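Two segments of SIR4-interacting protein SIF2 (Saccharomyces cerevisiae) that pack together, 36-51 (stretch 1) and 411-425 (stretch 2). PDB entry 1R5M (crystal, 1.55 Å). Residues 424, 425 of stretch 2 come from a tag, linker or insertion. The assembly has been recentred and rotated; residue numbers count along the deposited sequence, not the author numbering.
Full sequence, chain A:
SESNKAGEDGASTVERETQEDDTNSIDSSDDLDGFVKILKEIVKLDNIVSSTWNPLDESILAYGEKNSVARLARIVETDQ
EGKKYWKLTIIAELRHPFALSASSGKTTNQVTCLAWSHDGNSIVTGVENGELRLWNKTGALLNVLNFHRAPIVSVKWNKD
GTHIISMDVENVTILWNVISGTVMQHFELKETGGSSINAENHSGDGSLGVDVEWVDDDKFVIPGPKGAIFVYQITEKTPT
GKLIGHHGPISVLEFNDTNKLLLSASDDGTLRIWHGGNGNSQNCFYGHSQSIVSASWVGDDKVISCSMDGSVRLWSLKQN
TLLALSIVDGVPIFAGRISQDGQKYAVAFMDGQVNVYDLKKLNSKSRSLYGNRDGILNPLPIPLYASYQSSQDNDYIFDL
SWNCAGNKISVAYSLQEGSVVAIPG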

# COMPACT_ATOMS: atom_id res chain seq x y z
N VAL A 36 13.83 -15.05 -18.13
CA VAL A 36 13.46 -13.83 -17.40
C VAL A 36 13.14 -12.74 -18.41
O VAL A 36 13.95 -12.42 -19.28
CB VAL A 36 14.62 -13.33 -16.51
CG1 VAL A 36 14.22 -12.02 -15.84
CG2 VAL A 36 14.97 -14.38 -15.46
N LYS A 37 11.95 -12.17 -18.31
CA LYS A 37 11.55 -11.11 -19.23
C LYS A 37 12.17 -9.78 -18.83
O LYS A 37 12.33 -9.49 -17.65
CB LYS A 37 10.02 -10.97 -19.24
CG LYS A 37 9.30 -12.23 -19.68
CD LYS A 37 7.79 -12.06 -19.60
CE LYS A 37 7.07 -13.36 -19.92
NZ LYS A 37 7.42 -13.87 -21.27
N ILE A 38 12.55 -8.99 -19.83
CA ILE A 38 13.13 -7.68 -19.57
C ILE A 38 12.03 -6.68 -19.93
O ILE A 38 11.68 -6.51 -21.10
CB ILE A 38 14.40 -7.44 -20.41
CG1 ILE A 38 15.39 -8.59 -20.17
CG2 ILE A 38 15.04 -6.11 -20.03
CD1 ILE A 38 16.67 -8.49 -20.98
N LEU A 39 11.49 -6.04 -18.90
CA LEU A 39 10.39 -5.10 -19.06
C LEU A 39 10.74 -3.80 -19.75
O LEU A 39 11.84 -3.26 -19.57
CB LEU A 39 9.78 -4.81 -17.68
CG LEU A 39 9.35 -6.05 -16.89
CD1 LEU A 39 8.91 -5.61 -15.50
CD2 LEU A 39 8.22 -6.79 -17.62
N LYS A 40 9.80 -3.29 -20.53
CA LYS A 40 10.00 -2.04 -21.26
C LYS A 40 9.08 -0.94 -20.75
O LYS A 40 7.97 -1.21 -20.30
CB LYS A 40 9.72 -2.24 -22.75
CG LYS A 40 8.24 -2.44 -23.07
CD LYS A 40 8.01 -2.69 -24.55
CE LYS A 40 6.53 -2.85 -24.84
NZ LYS A 40 6.28 -3.35 -26.21
N GLU A 41 9.55 0.29 -20.84
CA GLU A 41 8.73 1.43 -20.44
C GLU A 41 7.79 1.72 -21.61
O GLU A 41 8.20 1.66 -22.77
CB GLU A 41 9.61 2.65 -20.18
CG GLU A 41 8.82 3.96 -20.12
CD GLU A 41 9.69 5.16 -19.85
OE1 GLU A 41 10.09 5.36 -18.68
OE2 GLU A 41 9.99 5.91 -20.80
N ILE A 42 6.53 2.01 -21.31
CA ILE A 42 5.59 2.34 -22.38
C ILE A 42 5.14 3.79 -22.28
O ILE A 42 4.71 4.38 -23.28
CB ILE A 42 4.34 1.41 -22.38
CG1 ILE A 42 3.68 1.39 -21.00
CG2 ILE A 42 4.75 0.01 -22.81
CD1 ILE A 42 2.34 0.67 -20.99
N VAL A 43 5.24 4.38 -21.09
CA VAL A 43 4.87 5.78 -20.90
C VAL A 43 5.82 6.46 -19.93
O VAL A 43 6.12 5.93 -18.86
CB VAL A 43 3.42 5.94 -20.36
CG1 VAL A 43 3.12 7.41 -20.11
CG2 VAL A 43 2.42 5.37 -21.36
N LYS A 44 6.30 7.63 -20.32
CA LYS A 44 7.19 8.41 -19.47
C LYS A 44 6.33 9.44 -18.74
O LYS A 44 5.57 10.17 -19.37
CB LYS A 44 8.25 9.12 -20.30
CG LYS A 44 9.03 10.18 -19.54
CD LYS A 44 10.10 10.83 -20.40
CE LYS A 44 11.26 9.88 -20.63
NZ LYS A 44 11.89 9.46 -19.35
N LEU A 45 6.44 9.47 -17.42
CA LEU A 45 5.67 10.42 -16.61
C LEU A 45 6.60 11.51 -16.10
O LEU A 45 7.81 11.43 -16.27
CB LEU A 45 5.07 9.72 -15.40
CG LEU A 45 4.18 8.49 -15.64
CD1 LEU A 45 3.84 7.84 -14.30
CD2 LEU A 45 2.92 8.92 -16.37
N ASP A 46 6.02 12.54 -15.50
CA ASP A 46 6.84 13.57 -14.89
C ASP A 46 7.23 12.88 -13.59
O ASP A 46 6.82 11.74 -13.36
CB ASP A 46 6.02 14.83 -14.56
CG ASP A 46 5.64 15.61 -15.79
OD1 ASP A 46 6.48 15.73 -16.70
OD2 ASP A 46 4.49 16.12 -15.84
N ASN A 47 8.01 13.54 -12.74
CA ASN A 47 8.36 12.92 -11.48
C ASN A 47 7.09 12.71 -10.67
O ASN A 47 6.20 13.57 -10.66
CB ASN A 47 9.32 13.80 -10.68
CG ASN A 47 9.43 13.37 -9.23
OD1 ASN A 47 8.74 13.89 -8.35
ND2 ASN A 47 10.30 12.40 -8.96
N ILE A 48 6.99 11.57 -10.01
CA ILE A 48 5.84 11.29 -9.17
C ILE A 48 6.33 10.78 -7.83
O ILE A 48 7.39 10.17 -7.73
CB ILE A 48 4.88 10.23 -9.80
CG1 ILE A 48 5.61 8.90 -9.99
CG2 ILE A 48 4.33 10.75 -11.12
CD1 ILE A 48 4.67 7.75 -10.31
N VAL A 49 5.56 11.05 -6.78
CA VAL A 49 5.92 10.63 -5.44
C VAL A 49 5.42 9.21 -5.20
O VAL A 49 6.14 8.36 -4.66
CB VAL A 49 5.31 11.58 -4.39
CG1 VAL A 49 5.63 11.09 -2.99
CG2 VAL A 49 5.87 12.99 -4.60
N SER A 50 4.18 8.96 -5.60
CA SER A 50 3.56 7.64 -5.47
C SER A 50 2.38 7.62 -6.44
O SER A 50 2.02 8.66 -7.00
CB SER A 50 3.06 7.41 -4.04
OG SER A 50 1.94 8.23 -3.75
N SER A 51 1.79 6.45 -6.64
CA SER A 51 0.66 6.36 -7.55
C SER A 51 -0.20 5.16 -7.19
O SER A 51 0.22 4.28 -6.44
CB SER A 51 1.14 6.25 -9.00
OG SER A 51 1.79 5.01 -9.25
N VAL A 411 5.96 3.07 -11.84
CA VAL A 411 7.15 3.15 -11.01
C VAL A 411 7.44 4.59 -10.62
O VAL A 411 7.58 5.46 -11.48
CB VAL A 411 8.37 2.57 -11.76
CG1 VAL A 411 9.59 2.57 -10.87
CG2 VAL A 411 8.06 1.15 -12.24
N ALA A 412 7.54 4.84 -9.32
CA ALA A 412 7.82 6.18 -8.82
C ALA A 412 9.26 6.29 -8.34
O ALA A 412 9.63 5.65 -7.35
CB ALA A 412 6.84 6.53 -7.68
N TYR A 413 10.07 7.07 -9.04
CA TYR A 413 11.46 7.27 -8.64
C TYR A 413 11.50 8.47 -7.70
O TYR A 413 10.63 9.35 -7.76
CB TYR A 413 12.35 7.55 -9.86
CG TYR A 413 12.57 6.34 -10.75
CD1 TYR A 413 11.73 6.08 -11.83
CD2 TYR A 413 13.63 5.47 -10.51
CE1 TYR A 413 11.93 4.97 -12.65
CE2 TYR A 413 13.84 4.35 -11.32
CZ TYR A 413 12.99 4.11 -12.39
OH TYR A 413 13.20 3.02 -13.20
N SER A 414 12.50 8.51 -6.84
CA SER A 414 12.60 9.60 -5.87
C SER A 414 12.79 10.98 -6.48
O SER A 414 12.16 11.94 -6.04
CB SER A 414 13.74 9.33 -4.88
OG SER A 414 15.01 9.51 -5.47
N LEU A 415 13.61 11.07 -7.52
CA LEU A 415 13.90 12.35 -8.15
C LEU A 415 13.57 12.47 -9.64
O LEU A 415 13.01 13.48 -10.07
CB LEU A 415 15.38 12.70 -7.93
CG LEU A 415 15.79 12.88 -6.47
CD1 LEU A 415 17.30 12.89 -6.34
CD2 LEU A 415 15.18 14.17 -5.93
N GLN A 416 13.91 11.45 -10.42
CA GLN A 416 13.66 11.50 -11.85
C GLN A 416 12.22 11.21 -12.24
O GLN A 416 11.35 11.00 -11.39
CB GLN A 416 14.60 10.56 -12.61
CG GLN A 416 14.41 9.09 -12.32
CD GLN A 416 15.32 8.21 -13.16
OE1 GLN A 416 16.38 8.66 -13.62
NE2 GLN A 416 14.93 6.96 -13.37
N GLU A 417 11.97 11.21 -13.54
CA GLU A 417 10.64 10.97 -14.07
C GLU A 417 10.10 9.59 -13.74
O GLU A 417 10.85 8.62 -13.65
CB GLU A 417 10.66 11.17 -15.59
CG GLU A 417 11.00 12.59 -16.00
CD GLU A 417 11.18 12.74 -17.49
OE1 GLU A 417 12.00 12.00 -18.07
OE2 GLU A 417 10.49 13.60 -18.09
N GLY A 418 8.79 9.53 -13.54
CA GLY A 418 8.15 8.26 -13.25
C GLY A 418 8.10 7.45 -14.53
O GLY A 418 8.36 7.98 -15.62
N SER A 419 7.76 6.18 -14.42
CA SER A 419 7.71 5.32 -15.59
C SER A 419 6.60 4.28 -15.51
O SER A 419 6.40 3.66 -14.47
CB SER A 419 9.06 4.60 -15.74
OG SER A 419 9.06 3.69 -16.82
N VAL A 420 5.86 4.12 -16.60
CA VAL A 420 4.83 3.09 -16.65
C VAL A 420 5.43 2.00 -17.53
O VAL A 420 5.86 2.26 -18.65
CB VAL A 420 3.52 3.60 -17.30
CG1 VAL A 420 2.52 2.46 -17.41
CG2 VAL A 420 2.94 4.73 -16.46
N VAL A 421 5.48 0.79 -17.00
CA VAL A 421 6.06 -0.33 -17.73
C VAL A 421 5.01 -1.38 -18.05
O VAL A 421 4.05 -1.57 -17.30
CB VAL A 421 7.19 -1.00 -16.91
CG1 VAL A 421 8.26 0.03 -16.57
CG2 VAL A 421 6.63 -1.62 -15.64
N ALA A 422 5.18 -2.05 -19.19
CA ALA A 422 4.24 -3.08 -19.60
C ALA A 422 4.67 -4.43 -19.03
O ALA A 422 5.85 -4.77 -19.04
CB ALA A 422 4.19 -3.16 -21.12
N ILE A 423 3.70 -5.18 -18.52
CA ILE A 423 3.97 -6.50 -17.96
C ILE A 423 3.33 -7.52 -18.90
O ILE A 423 2.10 -7.62 -18.97
CB ILE A 423 3.36 -6.66 -16.55
CG1 ILE A 423 3.76 -5.47 -15.66
CG2 ILE A 423 3.82 -7.97 -15.94
CD1 ILE A 423 5.26 -5.32 -15.45
N PRO A 424 4.14 -8.29 -19.64
CA PRO A 424 3.62 -9.29 -20.56
C PRO A 424 2.84 -10.38 -19.84
O PRO A 424 3.16 -10.73 -18.70
CB PRO A 424 4.88 -9.85 -21.23
CG PRO A 424 5.86 -8.73 -21.11
CD PRO A 424 5.61 -8.22 -19.71
N GLY A 425 1.84 -10.93 -20.52
CA GLY A 425 1.05 -12.00 -19.94
C GLY A 425 1.73 -13.34 -20.15
O GLY A 425 1.25 -14.35 -19.59
OXT GLY A 425 2.74 -13.38 -20.90
O HOH W 1 7.56 -5.23 -21.08
O HOH W 2 10.46 7.66 -17.46
O HOH W 3 9.20 16.15 -16.22
O HOH W 4 9.18 9.52 -10.30

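The framework of this contact is a ladder of main-chain hydrogen bonds between two antiparallel strands, joining parts of the chain more than 360 residues apart. V420 lies at its centre. Its N donates to V43 O at 2.9 Å, while its O accepts from both I42 N at 2.8 Å and V43 N at 3.3 Å. Two consecutive amides sharing one carbonyl mark a beta bulge: the register shifts by one residue between E41 and V43, and I42, with a psi of -23°, departs from extended geometry. Beyond the strand pairing the ladder continues, with L45 N donating to G418 O at 3.0 Å and G418 N to D46 O at 3.0 Å. At the other end, a water bridges K40 N (3.0 Å from its oxygen) and A422 O (2.7 Å).

Apolar side chains fill the spaces beside this ladder. V43 and V420 point to the same face of the sheet, and their CB atoms approach to 3.9 Å; compact, beta-branched valines suit extended backbone and pack well here. I42 branches at CB and so meets two partners, its CG1 lying 3.9 Å from V420 CG1 and its CG2 3.6 Å from A422 CB. L45 adds a contact between its CD1 and V420 CG2 at 3.9 Å. Farther along, L39 places CD1 3.7 Å from I423 CD1 and CD2 3.6 Å from CD of P424, a tag residue. I48 CG1 packs against A412 CB at 3.5 Å, a methyl small enough to leave V49 O and S50 CA close by as well.

G418 sits where side-chain space is absent: an ideal CB would lie 2.9 Å from I48 CG1, a clash, and 3.4 Å from L45 CD1. Glycine, with no CB, avoids this clash while its N and O make the main-chain bonds described above.

Polar side chains add to the contact, with the K44 and E417 pair at its exposed margin. The flexible K44 chain carries NZ to within 2.8 Å of E417 OE1, forming a salt bridge that includes a hydrogen bond. E41 points sideways at CB, but its extended chain brings OE1 2.7 Å from S419 OG, whose hydroxyl donates the bond. One water links this group, donating to E41 OE1 and G418 O and accepting from K44 NZ.

N47 answers the turn after the strand at 411-413. Its amide ND2 donates to Q416 O at 3.0 Å and, weakly, to S414 O at 3.5 Å. An asparagine amide suits this site because its two protons can serve carbonyls that the turn leaves facing it.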